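PDB 7AM1: protein SSD1 from Saccharomyces cerevisiae S288C, which binds mRNA untranslated regions and represses translation as a pseudonuclease of the RNase II (RNB) family, and is implicated in control of the G1 phase. Local coordinates for residues Ile287-Ile292 against His296-Leu301; Arg504-Arg509 against Lys553-Ser558; Val777-Trp782 against Glu871-Asn876. All coordinates share one frame; numbering follows the deposited sequence.

The three contacts follow one another along the chain and sit far apart, each in a different part of this RNase II-like pseudonuclease. Interaction 1 lies at the turn end of the hairpin formed by strands 281-289 and 298-307, in the second cold-shock domain. Interaction 2, with its centre about 48 Å away and on the opposite side of the chain's centre, joins helices 495-510 and 544-568 of the RNB domain. Interaction 3 links strands 777-782 and 872-875 of a C-terminal antiparallel sheet, its centre about 50 Å from interaction 2 and 52 Å from interaction 1. They share no helix, strand or sheet, so each ties together its own region of the multidomain protein.

Interaction 1. Residues Ile287-Ile292 against His296-Leu301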
loop_
_atom_site.group_PDB
_atom_site.type_symbol
_atom_site.label_atom_id
_atom_site.label_comp_id
_atom_site.label_asym_id
_atom_site.label_seq_id
_atom_site.Cartn_x
_atom_site.Cartn_y
_atom_site.Cartn_z
ATOM N N ILE A 287 -8.281 7.113 21.551
ATOM C CA ILE A 287 -7.403 7.683 22.565
ATOM C C ILE A 287 -7.945 9.051 22.957
ATOM O O ILE A 287 -8.139 9.924 22.103
ATOM C CB ILE A 287 -5.956 7.780 22.048
ATOM C CG1 ILE A 287 -5.354 6.378 21.912
ATOM C CG2 ILE A 287 -5.117 8.647 22.971
ATOM C CD1 ILE A 287 -3.996 6.348 21.252
ATOM N N LYS A 288 -8.169 9.244 24.256
ATOM C CA LYS A 288 -8.779 10.457 24.787
ATOM C C LYS A 288 -7.767 11.416 25.400
ATOM O O LYS A 288 -7.906 12.631 25.246
ATOM C CB LYS A 288 -9.846 10.101 25.824
ATOM C CG LYS A 288 -11.151 10.849 25.611
ATOM C CD LYS A 288 -12.081 10.739 26.811
ATOM C CE LYS A 288 -13.347 11.560 26.597
ATOM N NZ LYS A 288 -14.279 11.472 27.752
ATOM N N ARG A 289 -6.778 10.917 26.134
ATOM C CA ARG A 289 -5.835 11.805 26.796
ATOM C C ARG A 289 -4.557 11.034 27.086
ATOM O O ARG A 289 -4.562 9.807 27.204
ATOM C CB ARG A 289 -6.398 12.380 28.103
ATOM C CG ARG A 289 -6.680 11.326 29.162
ATOM C CD ARG A 289 -7.477 11.875 30.344
ATOM N NE ARG A 289 -7.517 10.897 31.428
ATOM C CZ ARG A 289 -6.575 10.756 32.356
ATOM N NH1 ARG A 289 -5.507 11.545 32.365
ATOM N NH2 ARG A 289 -6.703 9.821 33.287
ATOM N N TRP A 290 -3.460 11.778 27.210
ATOM C CA TRP A 290 -2.175 11.197 27.594
ATOM C C TRP A 290 -1.364 12.282 28.281
ATOM O O TRP A 290 -0.606 13.020 27.637
ATOM C CB TRP A 290 -1.425 10.630 26.392
ATOM C CG TRP A 290 -0.288 9.736 26.774
ATOM C CD1 TRP A 290 0.210 9.523 28.030
ATOM C CD2 TRP A 290 0.498 8.933 25.891
ATOM N NE1 TRP A 290 1.256 8.637 27.978
ATOM C CE2 TRP A 290 1.455 8.262 26.675
ATOM C CE3 TRP A 290 0.488 8.722 24.508
ATOM C CZ2 TRP A 290 2.390 7.394 26.126
ATOM C CZ3 TRP A 290 1.414 7.855 23.966
ATOM C CH2 TRP A 290 2.354 7.203 24.772
ATOM N N PRO A 291 -1.515 12.428 29.593
ATOM C CA PRO A 291 -0.762 13.452 30.322
ATOM C C PRO A 291 0.650 12.971 30.635
ATOM O O PRO A 291 0.970 11.788 30.540
ATOM C CB PRO A 291 -1.579 13.645 31.601
ATOM C CG PRO A 291 -2.194 12.289 31.841
ATOM C CD PRO A 291 -2.420 11.667 30.478
ATOM N N ILE A 292 1.501 13.926 31.021
ATOM C CA ILE A 292 2.883 13.597 31.348
ATOM C C ILE A 292 2.966 12.656 32.539
ATOM O O ILE A 292 3.999 12.010 32.746
ATOM C CB ILE A 292 3.698 14.881 31.615
ATOM C CG1 ILE A 292 3.164 15.611 32.851
ATOM C CG2 ILE A 292 3.680 15.783 30.391
ATOM C CD1 ILE A 292 3.908 16.887 33.175
ATOM N N HIS A 296 1.209 5.637 29.683
ATOM C CA HIS A 296 0.359 5.119 28.622
ATOM C C HIS A 296 -0.780 6.074 28.369
ATOM O O HIS A 296 -1.206 6.810 29.277
ATOM C CB HIS A 296 -0.207 3.744 29.010
ATOM C CG HIS A 296 -0.693 3.692 30.423
ATOM N ND1 HIS A 296 0.044 3.132 31.445
ATOM C CD2 HIS A 296 -1.825 4.171 30.995
ATOM C CE1 HIS A 296 -0.620 3.251 32.581
ATOM N NE2 HIS A 296 -1.758 3.877 32.335
ATOM N N PRO A 297 -1.313 6.115 27.148
ATOM C CA PRO A 297 -2.503 6.915 26.887
ATOM C C PRO A 297 -3.741 6.280 27.502
ATOM O O PRO A 297 -3.786 5.085 27.802
ATOM C CB PRO A 297 -2.592 6.944 25.357
ATOM C CG PRO A 297 -1.918 5.688 24.924
ATOM C CD PRO A 297 -0.828 5.427 25.930
ATOM N N PHE A 298 -4.745 7.122 27.721
ATOM C CA PHE A 298 -6.067 6.688 28.140
ATOM C C PHE A 298 -7.032 6.842 26.971
ATOM O O PHE A 298 -6.868 7.724 26.122
ATOM C CB PHE A 298 -6.556 7.492 29.347
ATOM C CG PHE A 298 -5.698 7.323 30.574
ATOM C CD1 PHE A 298 -5.920 6.275 31.454
ATOM C CD2 PHE A 298 -4.673 8.214 30.846
ATOM C CE1 PHE A 298 -5.132 6.115 32.583
ATOM C CE2 PHE A 298 -3.884 8.061 31.971
ATOM C CZ PHE A 298 -4.114 7.008 32.841
ATOM N N GLY A 299 -8.047 5.985 26.939
ATOM C CA GLY A 299 -8.971 5.970 25.824
ATOM C C GLY A 299 -10.363 5.529 26.215
ATOM O O GLY A 299 -10.644 5.328 27.399
ATOM N N ILE A 300 -11.246 5.385 25.227
ATOM C CA ILE A 300 -12.617 4.955 25.456
ATOM C C ILE A 300 -12.922 3.813 24.496
ATOM O O ILE A 300 -12.294 3.669 23.446
ATOM C CB ILE A 300 -13.623 6.109 25.247
ATOM C CG1 ILE A 300 -13.551 6.616 23.804
ATOM C CG2 ILE A 300 -13.320 7.252 26.203
ATOM C CD1 ILE A 300 -14.548 7.720 23.457
ATOM N N LEU A 301 -13.923 3.012 24.854
ATOM C CA LEU A 301 -14.438 1.992 23.950
ATOM C C LEU A 301 -15.514 2.610 23.072
ATOM O O LEU A 301 -16.432 3.267 23.574
ATOM C CB LEU A 301 -15.012 0.799 24.708
ATOM C CG LEU A 301 -14.017 -0.111 25.419
ATOM C CD1 LEU A 301 -14.751 -1.283 26.053
ATOM C CD2 LEU A 301 -12.970 -0.610 24.441
#
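With chi1 at 64°, R289 has CG between its backbone N and carbonyl carbon, and from there the chain runs extended to lay its guanidinium on F298; W290 holds CG anti to the backbone N (chi1 -166°), which brings the indole over P297. The guanidinium and phenyl planes are 10° apart, and R289 CZ stands 4.0 Å from the ring centroid, an off-centre cation-pi stack that suits a long, charged chain at the surface. P297 sets its pyrrolidine ring against one face of the indole: CD sits 3.5 Å from the centroid of the W290 six-membered ring, almost on its normal, a CH-pi contact. W290 NE1 donates to the carbonyl of S294. Replacing W290 with an alanine would probably leave P297 CD and CB without the aromatic face they pack on, and the S294 carbonyl without this donor. F298 N donates to R289 O at 2.7 Å, while F298 O accepts from two successive amides, K288 N at 2.7 Å and R289 N at 3.2 Å. The first lies in the carbonyl plane, the second above it. Two residues facing one is a classic beta bulge, here at the end of a cold-shock-domain beta hairpin.

Interaction 2. Residues Arg504-Arg509 against Lys553-Ser558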
loop_
_atom_site.group_PDB
_atom_site.type_symbol
_atom_site.label_atom_id
_atom_site.label_comp_id
_atom_site.label_asym_id
_atom_site.label_seq_id
_atom_site.Cartn_x
_atom_site.Cartn_y
_atom_site.Cartn_z
ATOM N N ARG A 504 1.553 4.579 -25.193
ATOM C CA ARG A 504 2.978 4.265 -25.176
ATOM C C ARG A 504 3.823 5.512 -25.408
ATOM O O ARG A 504 4.883 5.675 -24.791
ATOM C CB ARG A 504 3.304 3.210 -26.239
ATOM C CG ARG A 504 4.690 2.577 -26.088
ATOM C CD ARG A 504 5.235 2.046 -27.416
ATOM N NE ARG A 504 5.470 3.139 -28.358
ATOM C CZ ARG A 504 6.545 3.927 -28.354
ATOM N NH1 ARG A 504 7.513 3.742 -27.463
ATOM N NH2 ARG A 504 6.653 4.902 -29.247
ATOM N N SER A 505 3.382 6.399 -26.309
ATOM C CA SER A 505 4.148 7.612 -26.578
ATOM C C SER A 505 4.105 8.572 -25.393
ATOM O O SER A 505 5.101 9.246 -25.105
ATOM C CB SER A 505 3.644 8.302 -27.850
ATOM O OG SER A 505 2.466 9.047 -27.604
ATOM N N PHE A 506 2.959 8.673 -24.706
ATOM C CA PHE A 506 2.917 9.432 -23.459
ATOM C C PHE A 506 3.902 8.851 -22.454
ATOM O O PHE A 506 4.667 9.576 -21.807
ATOM C CB PHE A 506 1.516 9.412 -22.837
ATOM C CG PHE A 506 0.479 10.190 -23.594
ATOM C CD1 PHE A 506 0.815 10.989 -24.669
ATOM C CD2 PHE A 506 -0.844 10.148 -23.185
ATOM C CE1 PHE A 506 -0.159 11.706 -25.341
ATOM C CE2 PHE A 506 -1.816 10.856 -23.849
ATOM C CZ PHE A 506 -1.474 11.645 -24.927
ATOM N N TYR A 507 3.876 7.526 -22.309
ATOM C CA TYR A 507 4.726 6.837 -21.347
ATOM C C TYR A 507 6.196 7.048 -21.670
ATOM O O TYR A 507 6.996 7.385 -20.790
ATOM C CB TYR A 507 4.371 5.349 -21.357
ATOM C CG TYR A 507 5.251 4.465 -20.514
ATOM C CD1 TYR A 507 5.289 4.604 -19.135
ATOM C CD2 TYR A 507 6.014 3.458 -21.093
ATOM C CE1 TYR A 507 6.079 3.784 -18.357
ATOM C CE2 TYR A 507 6.806 2.627 -20.320
ATOM C CZ TYR A 507 6.833 2.792 -18.956
ATOM O OH TYR A 507 7.622 1.963 -18.194
ATOM N N ALA A 508 6.563 6.869 -22.940
ATOM C CA ALA A 508 7.956 7.001 -23.343
ATOM C C ALA A 508 8.491 8.392 -23.043
ATOM O O ALA A 508 9.654 8.550 -22.654
ATOM C CB ALA A 508 8.098 6.689 -24.833
ATOM N N ARG A 509 7.663 9.418 -23.229
ATOM C CA ARG A 509 8.103 10.769 -22.906
ATOM C C ARG A 509 8.172 10.958 -21.392
ATOM O O ARG A 509 9.091 11.609 -20.883
ATOM C CB ARG A 509 7.182 11.788 -23.577
ATOM C CG ARG A 509 7.781 13.189 -23.682
ATOM C CD ARG A 509 6.840 14.160 -24.396
ATOM N NE ARG A 509 5.489 14.084 -23.842
ATOM C CZ ARG A 509 4.401 13.706 -24.513
ATOM N NH1 ARG A 509 4.458 13.390 -25.804
ATOM N NH2 ARG A 509 3.237 13.669 -23.883
ATOM N N LYS A 553 -4.361 8.510 -18.219
ATOM C CA LYS A 553 -4.856 9.270 -17.073
ATOM C C LYS A 553 -3.736 10.051 -16.396
ATOM O O LYS A 553 -3.968 11.153 -15.882
ATOM C CB LYS A 553 -5.528 8.331 -16.072
ATOM C CG LYS A 553 -6.906 7.852 -16.503
ATOM C CD LYS A 553 -7.452 6.777 -15.576
ATOM C CE LYS A 553 -8.871 6.388 -15.959
ATOM N NZ LYS A 553 -9.425 5.330 -15.066
ATOM N N ARG A 554 -2.523 9.489 -16.355
ATOM C CA ARG A 554 -1.398 10.210 -15.769
ATOM C C ARG A 554 -1.092 11.469 -16.566
ATOM O O ARG A 554 -0.796 12.527 -15.996
ATOM C CB ARG A 554 -0.166 9.307 -15.704
ATOM C CG ARG A 554 -0.226 8.256 -14.587
ATOM C CD ARG A 554 0.899 7.243 -14.699
ATOM N NE ARG A 554 0.903 6.333 -13.555
ATOM C CZ ARG A 554 1.843 5.427 -13.316
ATOM N NH1 ARG A 554 2.871 5.299 -14.144
ATOM N NH2 ARG A 554 1.754 4.651 -12.242
ATOM N N LYS A 555 -1.180 11.378 -17.891
ATOM C CA LYS A 555 -1.002 12.558 -18.723
ATOM C C LYS A 555 -2.120 13.563 -18.476
ATOM O O LYS A 555 -1.866 14.766 -18.330
ATOM C CB LYS A 555 -0.950 12.149 -20.196
ATOM C CG LYS A 555 -0.793 13.316 -21.170
ATOM C CD LYS A 555 0.545 14.018 -20.993
ATOM C CE LYS A 555 0.559 15.355 -21.695
ATOM N NZ LYS A 555 1.917 15.961 -21.716
ATOM N N VAL A 556 -3.368 13.092 -18.431
ATOM C CA VAL A 556 -4.492 13.990 -18.176
ATOM C C VAL A 556 -4.303 14.711 -16.847
ATOM O O VAL A 556 -4.428 15.937 -16.763
ATOM C CB VAL A 556 -5.819 13.211 -18.209
ATOM C CG1 VAL A 556 -6.961 14.085 -17.724
ATOM C CG2 VAL A 556 -6.092 12.679 -19.617
ATOM N N ASN A 557 -4.000 13.960 -15.786
ATOM C CA ASN A 557 -3.794 14.581 -14.481
ATOM C C ASN A 557 -2.657 15.593 -14.531
ATOM O O ASN A 557 -2.718 16.641 -13.879
ATOM C CB ASN A 557 -3.490 13.517 -13.426
ATOM C CG ASN A 557 -4.709 12.714 -13.027
ATOM O OD1 ASN A 557 -5.824 13.232 -12.969
ATOM N ND2 ASN A 557 -4.495 11.445 -12.716
ATOM N N SER A 558 -1.593 15.275 -15.271
ATOM C CA SER A 558 -0.483 16.205 -15.433
ATOM C C SER A 558 -0.945 17.499 -16.090
ATOM O O SER A 558 -0.554 18.597 -15.674
ATOM C CB SER A 558 0.615 15.542 -16.266
ATOM O OG SER A 558 1.653 16.454 -16.567
#
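F506 and K555 make the apolar half of this contact between helix 495-510 and helix 544-568 of the RNB domain, and R509, one helical turn after F506, makes the polar half. F506 is the first residue of 504-509 to touch the other helix, and its ring reaches toward K555, whose methylenes lie over one face. The two side chains cross at about a right angle. K555 CB is 3.6 Å from F506 CD2, at the rim of the ring, and K555 CG is 3.9 Å from the ring centroid, a CH-pi contact 19° off the normal. A phenylalanine suits this buried place because its flat face accepts the aliphatic part of a lysine; the ring also meets Y453 edge-to-face and touches I462 and L392, residues of neighbouring sheet strands that pack on it too.

About one turn on comes R509, whose side chain also leans toward the second helix. The chain bends at chi3 (49°), and the guanidinium ends beside the far part of K555. R509 NH2 lies 3.4 Å from K555 NZ and 3.8 Å from K555 CE. K555 itself bends at chi2 (65°), its CB and CG against the phenylalanine and its ammonium beyond the ring. I462 of strand 462-472 touches R509 and K555 as well as F506.

R509 is poorly ordered, which makes its exact position uncertain. Two cationic ends close together with no hydrogen bond between them would be expected to disfavour one another, so the chemistry implies that attraction here comes mainly from lysine methylenes on the phenylalanine face, while the charged tips add little cohesion.

Interaction 3. Residues Val777-Trp782 against Glu871-Asn876; sequences VLELHW and ETRIEN
E779 and R873 meet in a salt bridge across an antiparallel sheet, in which strand 878-884 runs between strands 777-782 and 872-875. Strand 777-782 belongs to the DIS3L2-type C-terminal region, a family grouped with OB folds. The nearest CA atoms, those of E779 and T872, are 9.2 Å apart, and long side chains must do the bridging.

In the first shell, R873 NH2 lies 3.2 Å from E779 OE2 and 3.3 Å from E779 OE1, and R873 NH1 is 3.2 Å from E779 OE2. All three bonds are weak, with angles near 147°. The carboxylate sits at the edge of the guanidinium, near its plane, but the two planes are turned 68° from each other, so this is not a coplanar, two-pronged pair. Arginine suits the place because its several N-H groups can serve more than one acid, and glutamate because its chain, extended beyond CG, reaches over the intervening strand.

Further out, E779 OE1 also makes a salt bridge with R166, and R873 NH1 pairs with E882 of strand 878-884. The charge of the buried E779 is therefore probably balanced by two arginines, and that of R873 shared among three acids. R873 has its CG between backbone N and carbonyl carbon (chi1 63°), its chain runs extended to NE, and its side chain touches I880 of the strand between.

E875, on the same edge strand, meets a different edge of the guanidinium, through NE, so that E779, R873 and E875 form one salt-bridge network centred on the arginine. R873 NE donates to E875 OE2 at 2.9 Å, nearly straight and within the guanidinium plane, while the oxygen is met from above its carboxylate plane.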
loop_
_atom_site.group_PDB
_atom_site.type_symbol
_atom_site.label_atom_id
_atom_site.label_comp_id
_atom_site.label_asym_id
_atom_site.label_seq_id
_atom_site.Cartn_x
_atom_site.Cartn_y
_atom_site.Cartn_z
ATOM N N VAL A 777 26.967 -13.659 2.081
ATOM C CA VAL A 777 26.704 -15.092 1.990
ATOM C C VAL A 777 26.497 -15.631 3.396
ATOM O O VAL A 777 27.336 -15.425 4.280
ATOM C CB VAL A 777 27.847 -15.853 1.291
ATOM C CG1 VAL A 777 27.672 -17.355 1.469
ATOM C CG2 VAL A 777 27.888 -15.503 -0.185
ATOM N N LEU A 778 25.383 -16.324 3.599
ATOM C CA LEU A 778 25.053 -16.954 4.867
ATOM C C LEU A 778 25.145 -18.461 4.692
ATOM O O LEU A 778 24.516 -19.024 3.789
ATOM C CB LEU A 778 23.653 -16.536 5.321
ATOM C CG LEU A 778 23.029 -17.274 6.500
ATOM C CD1 LEU A 778 23.735 -16.901 7.784
ATOM C CD2 LEU A 778 21.546 -16.942 6.582
ATOM N N GLU A 779 25.938 -19.108 5.534
ATOM C CA GLU A 779 26.117 -20.554 5.478
ATOM C C GLU A 779 25.379 -21.171 6.657
ATOM O O GLU A 779 25.758 -20.965 7.816
ATOM C CB GLU A 779 27.598 -20.925 5.475
ATOM C CG GLU A 779 28.310 -20.493 4.202
ATOM C CD GLU A 779 29.704 -21.075 4.070
ATOM O OE1 GLU A 779 30.204 -21.664 5.053
ATOM O OE2 GLU A 779 30.295 -20.948 2.975
ATOM N N LEU A 780 24.318 -21.913 6.355
ATOM C CA LEU A 780 23.547 -22.622 7.364
ATOM C C LEU A 780 24.176 -23.991 7.597
ATOM O O LEU A 780 24.432 -24.730 6.641
ATOM C CB LEU A 780 22.092 -22.772 6.918
ATOM C CG LEU A 780 21.346 -21.501 6.493
ATOM C CD1 LEU A 780 19.948 -21.840 5.985
ATOM C CD2 LEU A 780 21.258 -20.505 7.636
ATOM N N HIS A 781 24.420 -24.327 8.861
ATOM C CA HIS A 781 24.907 -25.656 9.233
ATOM C C HIS A 781 23.708 -26.428 9.769
ATOM O O HIS A 781 23.279 -26.223 10.908
ATOM C CB HIS A 781 26.039 -25.566 10.249
ATOM C CG HIS A 781 27.290 -24.955 9.696
ATOM N ND1 HIS A 781 28.550 -25.415 10.012
ATOM C CD2 HIS A 781 27.471 -23.915 8.848
ATOM C CE1 HIS A 781 29.453 -24.686 9.381
ATOM N NE2 HIS A 781 28.825 -23.768 8.668
ATOM N N TRP A 782 23.165 -27.311 8.940
ATOM C CA TRP A 782 21.921 -27.982 9.266
ATOM C C TRP A 782 22.142 -29.179 10.181
ATOM O O TRP A 782 23.194 -29.827 10.157
ATOM C CB TRP A 782 21.227 -28.469 7.996
ATOM C CG TRP A 782 20.614 -27.390 7.159
ATOM C CD1 TRP A 782 21.207 -26.694 6.140
ATOM C CD2 TRP A 782 19.282 -26.888 7.264
ATOM N NE1 TRP A 782 20.319 -25.796 5.604
ATOM C CE2 TRP A 782 19.129 -25.893 6.280
ATOM C CE3 TRP A 782 18.199 -27.185 8.096
ATOM C CZ2 TRP A 782 17.942 -25.194 6.108
ATOM C CZ3 TRP A 782 17.023 -26.491 7.923
ATOM C CH2 TRP A 782 16.902 -25.507 6.938
ATOM N N GLU A 871 22.301 -25.206 -2.884
ATOM C CA GLU A 871 23.760 -25.234 -2.960
ATOM C C GLU A 871 24.278 -25.742 -1.618
ATOM O O GLU A 871 24.233 -25.017 -0.617
ATOM C CB GLU A 871 24.310 -23.847 -3.290
ATOM C CG GLU A 871 25.815 -23.802 -3.537
ATOM C CD GLU A 871 26.241 -24.632 -4.742
ATOM O OE1 GLU A 871 25.424 -24.790 -5.675
ATOM O OE2 GLU A 871 27.389 -25.131 -4.755
ATOM N N THR A 872 24.772 -26.981 -1.594
ATOM C CA THR A 872 25.108 -27.654 -0.347
ATOM C C THR A 872 26.485 -28.294 -0.428
ATOM O O THR A 872 27.037 -28.500 -1.513
ATOM C CB THR A 872 24.074 -28.735 0.005
ATOM O OG1 THR A 872 23.945 -29.650 -1.092
ATOM C CG2 THR A 872 22.722 -28.119 0.315
ATOM N N ARG A 873 27.038 -28.603 0.746
ATOM C CA ARG A 873 28.277 -29.364 0.822
ATOM C C ARG A 873 28.445 -29.939 2.220
ATOM O O ARG A 873 27.938 -29.391 3.204
ATOM C CB ARG A 873 29.496 -28.515 0.457
ATOM C CG ARG A 873 29.765 -27.356 1.386
ATOM C CD ARG A 873 30.830 -26.448 0.793
ATOM N NE ARG A 873 31.490 -25.649 1.819
ATOM C CZ ARG A 873 31.090 -24.443 2.210
ATOM N NH1 ARG A 873 30.018 -23.879 1.664
ATOM N NH2 ARG A 873 31.761 -23.800 3.156
ATOM N N ILE A 874 29.163 -31.056 2.285
ATOM C CA ILE A 874 29.392 -31.792 3.521
ATOM C C ILE A 874 30.883 -31.730 3.819
ATOM O O ILE A 874 31.694 -32.264 3.051
ATOM C CB ILE A 874 28.903 -33.245 3.405
ATOM C CG1 ILE A 874 27.394 -33.262 3.147
ATOM C CG2 ILE A 874 29.252 -34.036 4.668
ATOM C CD1 ILE A 874 26.833 -34.628 2.833
ATOM N N GLU A 875 31.244 -31.083 4.926
ATOM C CA GLU A 875 32.636 -30.970 5.359
ATOM C C GLU A 875 32.757 -31.731 6.675
ATOM O O GLU A 875 32.451 -31.191 7.744
ATOM C CB GLU A 875 33.050 -29.512 5.531
ATOM C CG GLU A 875 32.729 -28.617 4.351
ATOM C CD GLU A 875 33.323 -27.228 4.497
ATOM O OE1 GLU A 875 33.448 -26.749 5.645
ATOM O OE2 GLU A 875 33.685 -26.625 3.465
ATOM N N ASN A 876 33.221 -32.982 6.597
ATOM C CA ASN A 876 33.241 -33.838 7.781
ATOM C C ASN A 876 31.837 -33.846 8.381
ATOM O O ASN A 876 30.904 -34.324 7.727
ATOM C CB ASN A 876 34.355 -33.399 8.736
ATOM C CG ASN A 876 35.697 -34.068 8.396
ATOM O OD1 ASN A 876 35.820 -34.740 7.368
ATOM N ND2 ASN A 876 36.704 -33.864 9.241
#